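Local coordinates for protein oxidoreductase, short-chain dehydrogenase/reductase family (Aeromonas hydrophila subsp. hydrophila, PDB 3L6E) that probably acts as a nucleotide-dependent reductase of the short-chain dehydrogenase/reductase family, perhaps reducing 3-dehydrosphinganine in sphingolipid metabolism, at residues V66-A71 with I113-Q118; Q118-I123 with S169-V174; G127-N132 with D209-R214. One frame throughout, in Å; residues are numbered along the deposited sequence.

Overall arrangement
The three contacts lie in one Rossmann-type domain built on a seven-stranded parallel sheet. Contact 1 pairs helices 61-75 and 98-123. Contact 2 sets the end of helix 98-123 against strand 171-181. Contact 3 sets strand 128-137 against the turn after helix 200-210, on the opposite face of the sheet from helix 98-123. Centres of contacts 1 and 2 are about 12 Å apart, and both use Gln-118. Those of contacts 2 and 3 are about 11 Å apart, those of 1 and 3 about 18 Å. Along the chain, contact 1 closes before contact 3 opens, and contacts 2 and 3 interleave. Contact 1 joins two helices of one layer; contacts 2 and 3 bind the sheet on its two faces, near the second subunit.

Contact 1: residues V66-A71 with I113-Q118; sequences VAFAAA and ILVAQQ
Phe-68 of helix 61-75 lays one face of its ring against the CG methylene of Gln-118 from helix 98-123. The closest pair is Phe-68 CG and Gln-118 CG at 3.5 Å. CG of the glutamine stands over the ring but is offset toward the rim, 23° off the ring normal. This is a CH-pi contact. The two side chains run past each other in opposite directions, and the plane of the amide is tilted 32° from that of the ring. Val-115 comes in differently. It lies at the ring edge, near the ring plane, where its CG1 is 4.0 Å from Phe-68 CZ. The two side chains cross at about a right angle.

The glutamine chain leaves its helix with CG anti to the backbone N (chi1 -174°) and then bends at chi2. CG therefore meets the ring, while the amide lies beside Phe-68 CB, with Gln-118 OE1 3.8 Å from Phe-68 CB. The amide is tied at both ends. OE1 accepts from Arg-121 and NE2 donates to Asp-65, which lies just before the segment on the helix of Phe-68. A polar link between the helices thus borders the apolar contact.

Phe-68 also touches Ile-7 and Met-33 of the central strands. Two helices packed together over one side of a parallel sheet are characteristic of the Rossmann-type fold of short-chain dehydrogenases.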
# COMPACT_ATOMS: atom_id res chain seq x y z
N VAL A 66 -1.04 31.56 6.33
CA VAL A 66 -0.95 32.41 5.15
C VAL A 66 -0.92 31.59 3.87
O VAL A 66 -1.65 31.88 2.92
CB VAL A 66 0.28 33.37 5.24
CG1 VAL A 66 0.49 34.14 3.94
CG2 VAL A 66 0.12 34.36 6.41
N ALA A 67 -0.08 30.56 3.86
CA ALA A 67 0.10 29.71 2.69
C ALA A 67 -1.18 28.96 2.32
O ALA A 67 -1.47 28.79 1.14
CB ALA A 67 1.25 28.71 2.93
N PHE A 68 -1.92 28.50 3.32
CA PHE A 68 -3.16 27.77 3.07
C PHE A 68 -4.28 28.69 2.60
O PHE A 68 -5.12 28.27 1.78
CB PHE A 68 -3.57 26.92 4.28
CG PHE A 68 -2.98 25.52 4.27
CD1 PHE A 68 -3.70 24.45 3.74
CD2 PHE A 68 -1.71 25.27 4.78
CE1 PHE A 68 -3.16 23.15 3.71
CE2 PHE A 68 -1.16 23.98 4.77
CZ PHE A 68 -1.89 22.91 4.24
N ALA A 69 -4.27 29.94 3.08
CA ALA A 69 -5.23 30.96 2.68
C ALA A 69 -5.12 31.32 1.20
O ALA A 69 -6.14 31.53 0.54
CB ALA A 69 -5.08 32.23 3.55
N ALA A 70 -3.89 31.38 0.69
CA ALA A 70 -3.66 31.61 -0.73
C ALA A 70 -4.09 30.39 -1.56
O ALA A 70 -4.70 30.54 -2.63
CB ALA A 70 -2.19 31.97 -0.99
N ALA A 71 -3.78 29.19 -1.06
CA ALA A 71 -4.17 27.96 -1.75
C ALA A 71 -5.69 27.84 -1.93
O ALA A 71 -6.18 27.64 -3.05
CB ALA A 71 -3.64 26.75 -1.03
N ILE A 113 2.85 18.46 11.97
CA ILE A 113 1.78 18.78 12.92
C ILE A 113 0.92 19.98 12.49
O ILE A 113 -0.30 19.93 12.59
CB ILE A 113 2.33 18.97 14.34
CG1 ILE A 113 2.79 17.61 14.88
CG2 ILE A 113 1.27 19.58 15.27
CD1 ILE A 113 3.45 17.64 16.23
N LEU A 114 1.58 21.03 12.02
CA LEU A 114 0.90 22.26 11.60
C LEU A 114 0.07 22.08 10.32
O LEU A 114 -1.04 22.59 10.22
CB LEU A 114 1.90 23.40 11.42
CG LEU A 114 2.64 23.93 12.65
CD1 LEU A 114 3.86 24.69 12.19
CD2 LEU A 114 1.75 24.81 13.54
N VAL A 115 0.61 21.33 9.36
CA VAL A 115 -0.16 21.03 8.16
C VAL A 115 -1.40 20.19 8.52
O VAL A 115 -2.49 20.42 7.99
CB VAL A 115 0.72 20.35 7.09
CG1 VAL A 115 -0.11 19.77 5.93
CG2 VAL A 115 1.75 21.35 6.57
N ALA A 116 -1.21 19.24 9.42
CA ALA A 116 -2.29 18.34 9.81
C ALA A 116 -3.41 19.13 10.50
O ALA A 116 -4.57 18.97 10.16
CB ALA A 116 -1.76 17.25 10.69
N GLN A 117 -3.04 20.00 11.44
CA GLN A 117 -4.03 20.79 12.19
C GLN A 117 -4.75 21.78 11.31
O GLN A 117 -5.95 22.00 11.46
CB GLN A 117 -3.38 21.55 13.35
CG GLN A 117 -2.91 20.66 14.45
CD GLN A 117 -2.10 21.39 15.48
OE1 GLN A 117 -1.70 20.80 16.49
NE2 GLN A 117 -1.85 22.69 15.26
N GLN A 118 -4.00 22.40 10.40
CA GLN A 118 -4.58 23.28 9.41
C GLN A 118 -5.57 22.51 8.50
O GLN A 118 -6.60 23.05 8.11
CB GLN A 118 -3.45 23.97 8.62
CG GLN A 118 -3.88 25.04 7.63
CD GLN A 118 -4.25 26.38 8.27
OE1 GLN A 118 -5.09 27.11 7.73
NE2 GLN A 118 -3.62 26.72 9.40

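Contact 2: residues Q118-I123 with S169-V174; sequences QTVRLI and SPLRLV
Leu-171 has CG anti to its backbone N (chi1 179°), and its chi2 turns CD1 toward Ile-123 and CD2 toward Val-120. Ile-123 holds CG1 between its backbone N and carbonyl carbon (chi1 59°), and an extended chi2 carries CD1 to the leucine. The two side chains cross at about a right angle, with Leu-171 CD1 and Ile-123 CD1 4.0 Å apart.

The other methyl of the leucine meets the helix backbone. Leu-171 CD2 lies 3.8 Å from Val-120 CA and 3.9 Å from Thr-119 O. Two more methyls join the contact. Val-120 CG2 is 4.2 Å from Leu-171 CD2, and Thr-119 CG2 is 4.2 Å from Leu-171 CD1. Leu-171 is thus touched by Thr-119, Val-120 and Ile-123. Thr-119 OG1 is hydrogen-bonded to Val-115 O one turn back, and the methyl CG2 is what meets the leucine.

On the helix, Arg-121 NH2 is 2.7 Å from Gln-118 OE1. NE and NH2 reach this oxygen from the same face of the amide plane, NE from well above it.

The axes of helix 118-123 and strand 171-174 approach to 10.1 Å and run roughly antiparallel, at 151°. Strand 171-181 pairs with strand 128-137 through backbone bonds of Arg-172 and Val-174. Leu-130 of that strand touches Thr-119, Leu-166 following helix 145-165 touches Val-120, and Leu-122 packs on helix 61-75.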
# COMPACT_ATOMS: atom_id res chain seq x y z
N GLN A 118 -4.00 22.40 10.40
CA GLN A 118 -4.58 23.28 9.41
C GLN A 118 -5.57 22.51 8.50
O GLN A 118 -6.60 23.05 8.11
CB GLN A 118 -3.45 23.97 8.62
CG GLN A 118 -3.88 25.04 7.63
CD GLN A 118 -4.25 26.38 8.27
OE1 GLN A 118 -5.09 27.11 7.73
NE2 GLN A 118 -3.62 26.72 9.40
N THR A 119 -5.26 21.25 8.18
CA THR A 119 -6.14 20.39 7.36
C THR A 119 -7.41 19.96 8.11
O THR A 119 -8.49 19.88 7.52
CB THR A 119 -5.39 19.12 6.86
OG1 THR A 119 -4.21 19.52 6.14
CG2 THR A 119 -6.28 18.26 5.94
N VAL A 120 -7.27 19.64 9.39
CA VAL A 120 -8.42 19.31 10.23
C VAL A 120 -9.36 20.53 10.26
O VAL A 120 -10.57 20.42 10.00
CB VAL A 120 -7.97 18.92 11.67
CG1 VAL A 120 -9.17 18.72 12.59
CG2 VAL A 120 -7.07 17.67 11.66
N ARG A 121 -8.79 21.68 10.54
CA ARG A 121 -9.53 22.93 10.56
C ARG A 121 -10.28 23.17 9.24
O ARG A 121 -11.49 23.42 9.24
CB ARG A 121 -8.57 24.08 10.89
CG ARG A 121 -9.16 25.47 10.69
CD ARG A 121 -8.08 26.53 10.83
NE ARG A 121 -7.55 26.97 9.53
CZ ARG A 121 -8.19 27.79 8.69
NH1 ARG A 121 -9.40 28.27 8.99
NH2 ARG A 121 -7.62 28.13 7.54
N LEU A 122 -9.55 23.07 8.12
CA LEU A 122 -10.11 23.38 6.80
C LEU A 122 -11.15 22.38 6.28
O LEU A 122 -12.21 22.78 5.80
CB LEU A 122 -8.99 23.51 5.76
CG LEU A 122 -8.46 24.91 5.52
CD1 LEU A 122 -7.25 24.82 4.58
CD2 LEU A 122 -9.55 25.84 4.95
N ILE A 123 -10.83 21.09 6.37
CA ILE A 123 -11.67 20.07 5.75
C ILE A 123 -12.06 18.92 6.69
O ILE A 123 -12.51 17.87 6.25
CB ILE A 123 -11.07 19.56 4.40
CG1 ILE A 123 -9.66 18.96 4.59
CG2 ILE A 123 -11.03 20.68 3.37
CD1 ILE A 123 -9.16 18.12 3.37
N SER A 169 -14.83 10.54 11.43
CA SER A 169 -14.83 11.88 10.84
C SER A 169 -14.52 11.72 9.35
O SER A 169 -13.67 10.91 8.98
CB SER A 169 -13.80 12.77 11.54
OG SER A 169 -13.50 13.94 10.79
N PRO A 170 -15.21 12.49 8.50
CA PRO A 170 -15.05 12.32 7.05
C PRO A 170 -13.62 12.55 6.54
O PRO A 170 -13.34 12.30 5.37
CB PRO A 170 -16.02 13.35 6.46
CG PRO A 170 -16.24 14.35 7.56
CD PRO A 170 -16.18 13.56 8.82
N LEU A 171 -12.73 13.01 7.40
CA LEU A 171 -11.35 13.24 6.98
C LEU A 171 -10.52 11.96 7.16
O LEU A 171 -10.48 11.39 8.25
CB LEU A 171 -10.74 14.43 7.72
CG LEU A 171 -9.29 14.87 7.48
CD1 LEU A 171 -8.98 15.09 6.01
CD2 LEU A 171 -9.03 16.14 8.28
N ARG A 172 -9.90 11.50 6.07
CA ARG A 172 -9.18 10.23 6.07
C ARG A 172 -7.68 10.47 6.16
O ARG A 172 -7.16 11.31 5.46
CB ARG A 172 -9.49 9.45 4.78
CG ARG A 172 -10.85 8.79 4.75
CD ARG A 172 -11.31 8.44 3.34
NE ARG A 172 -12.74 8.10 3.33
CZ ARG A 172 -13.50 7.94 2.24
NH1 ARG A 172 -12.98 8.08 1.03
NH2 ARG A 172 -14.78 7.64 2.37
N LEU A 173 -6.99 9.72 7.03
CA LEU A 173 -5.53 9.81 7.10
C LEU A 173 -4.89 8.62 6.41
O LEU A 173 -5.21 7.47 6.69
CB LEU A 173 -5.00 10.04 8.54
CG LEU A 173 -4.85 11.52 8.94
CD1 LEU A 173 -6.20 12.24 8.79
CD2 LEU A 173 -4.29 11.76 10.37
N VAL A 174 -4.02 8.96 5.45
CA VAL A 174 -3.27 8.00 4.64
C VAL A 174 -1.78 8.26 4.85
O VAL A 174 -1.30 9.39 4.70
CB VAL A 174 -3.64 8.09 3.14
CG1 VAL A 174 -2.81 7.09 2.31
CG2 VAL A 174 -5.18 7.83 2.91

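Contact 3: residues G127-N132 with D209-R214; sequences GGVLAN and DALEAR
Leu-211 meets strand 128-137 with a single methyl, CD2. This methyl sits against two residues of the strand. Leu-211 CD2 lies 4.1 Å from Ala-131 CB and 4.2 Å from Val-129 CG1. Both partners project from the same side of the strand, and Leu-130 between them points away. All the contacts are apolar, and no hydrogen bond crosses between the segments. The interface is small, 89 Å² in all, and Leu-211 supplies about half of it. Ala-131 is buried, while Val-129 and Leu-211 are partly exposed.

The torsions account for the reach. Val-129 has CG1 anti to its backbone N (chi1 -179°). Leu-211 has CG anti to its carbonyl carbon (chi1 -71°). Its chi2 of 168° sends CD1 anti to CA, and the other branch, CD2, turns to the strand. The side chains of Val-129 and Leu-211 meet at a slant. The backbones stay well apart, with Ala-131 CA and Leu-211 CA 8.4 Å from each other.

The turn that carries Leu-211 follows directly on helix 200-210. In it the backbone N of Glu-212 bonds to Asp-209 O, at 3.2 Å. The strand is entered through Gly-127 and Gly-128, whose positive phi angles favour glycine.

Further out, Leu-80 and Val-174 of the two flanking strands touch both Leu-211 and Val-129, so the leucine spans three adjacent strands. Arg-214 makes a salt bridge to Asp-209 of the second subunit and a cation-pi contact with Tyr-206 of that subunit, which also bonds to Glu-212 O.

The turn that ends helix 200-210 packs on the central strands, and the chain then leads into strand 217-226, the last strand of the sheet in this chain. This belongs to the alternating helix-and-strand order of the Rossmann-type fold.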
# COMPACT_ATOMS: atom_id res chain seq x y z
N GLY A 127 -14.74 16.63 4.87
CA GLY A 127 -14.17 15.36 4.44
C GLY A 127 -13.09 15.57 3.42
O GLY A 127 -12.86 16.70 2.99
N GLY A 128 -12.43 14.48 3.03
CA GLY A 128 -11.27 14.53 2.14
C GLY A 128 -10.11 13.71 2.67
O GLY A 128 -10.29 12.88 3.56
N VAL A 129 -8.92 13.95 2.12
CA VAL A 129 -7.74 13.12 2.41
C VAL A 129 -6.52 13.93 2.88
O VAL A 129 -6.15 14.94 2.27
CB VAL A 129 -7.40 12.19 1.20
CG1 VAL A 129 -6.20 11.29 1.47
CG2 VAL A 129 -8.62 11.31 0.85
N LEU A 130 -5.94 13.49 4.01
CA LEU A 130 -4.66 13.99 4.50
C LEU A 130 -3.63 12.89 4.34
O LEU A 130 -3.62 11.90 5.09
CB LEU A 130 -4.70 14.42 5.98
CG LEU A 130 -3.33 14.74 6.60
CD1 LEU A 130 -2.67 15.94 5.97
CD2 LEU A 130 -3.41 14.93 8.14
N ALA A 131 -2.76 13.08 3.36
CA ALA A 131 -1.79 12.05 3.03
C ALA A 131 -0.44 12.58 3.43
O ALA A 131 -0.08 13.69 3.08
CB ALA A 131 -1.83 11.72 1.55
N ASN A 132 0.28 11.77 4.20
CA ASN A 132 1.60 12.14 4.67
C ASN A 132 2.66 11.20 4.10
O ASN A 132 2.47 9.98 4.09
CB ASN A 132 1.64 12.11 6.18
CG ASN A 132 1.28 13.43 6.79
OD1 ASN A 132 2.10 14.33 6.91
ND2 ASN A 132 0.04 13.54 7.21
N ASP A 209 -1.77 5.95 -7.54
CA ASP A 209 -2.72 4.85 -7.72
C ASP A 209 -3.36 4.52 -6.37
O ASP A 209 -4.55 4.32 -6.29
CB ASP A 209 -2.08 3.60 -8.31
CG ASP A 209 -1.77 3.74 -9.78
OD1 ASP A 209 -2.00 4.83 -10.35
OD2 ASP A 209 -1.30 2.75 -10.38
N ALA A 210 -2.56 4.47 -5.33
CA ALA A 210 -3.07 4.14 -4.02
C ALA A 210 -4.07 5.22 -3.54
O ALA A 210 -5.02 4.91 -2.85
CB ALA A 210 -1.94 3.97 -3.04
N LEU A 211 -3.86 6.47 -3.93
CA LEU A 211 -4.74 7.54 -3.46
C LEU A 211 -6.01 7.73 -4.30
O LEU A 211 -6.78 8.65 -4.05
CB LEU A 211 -3.98 8.87 -3.38
CG LEU A 211 -2.94 9.01 -2.27
CD1 LEU A 211 -2.08 10.24 -2.51
CD2 LEU A 211 -3.64 9.04 -0.90
N GLU A 212 -6.23 6.87 -5.30
CA GLU A 212 -7.45 6.92 -6.11
C GLU A 212 -8.68 6.61 -5.26
O GLU A 212 -8.68 5.67 -4.48
CB GLU A 212 -7.37 5.90 -7.26
CG GLU A 212 -6.45 6.28 -8.41
CD GLU A 212 -7.09 7.23 -9.41
OE1 GLU A 212 -8.23 6.96 -9.86
OE2 GLU A 212 -6.44 8.24 -9.76
N ALA A 213 -9.74 7.40 -5.44
CA ALA A 213 -11.00 7.16 -4.73
C ALA A 213 -11.74 5.93 -5.26
O ALA A 213 -11.81 5.72 -6.46
CB ALA A 213 -11.90 8.40 -4.81
N ARG A 214 -12.27 5.11 -4.36
CA ARG A 214 -13.16 4.00 -4.71
C ARG A 214 -14.32 4.01 -3.71
O ARG A 214 -14.20 4.60 -2.63
CB ARG A 214 -12.41 2.65 -4.71
CG ARG A 214 -11.15 2.61 -5.59
CD ARG A 214 -10.69 1.19 -5.93
NE ARG A 214 -9.36 1.20 -6.54
CZ ARG A 214 -9.13 1.33 -7.85
NH1 ARG A 214 -10.14 1.46 -8.70
NH2 ARG A 214 -7.88 1.36 -8.30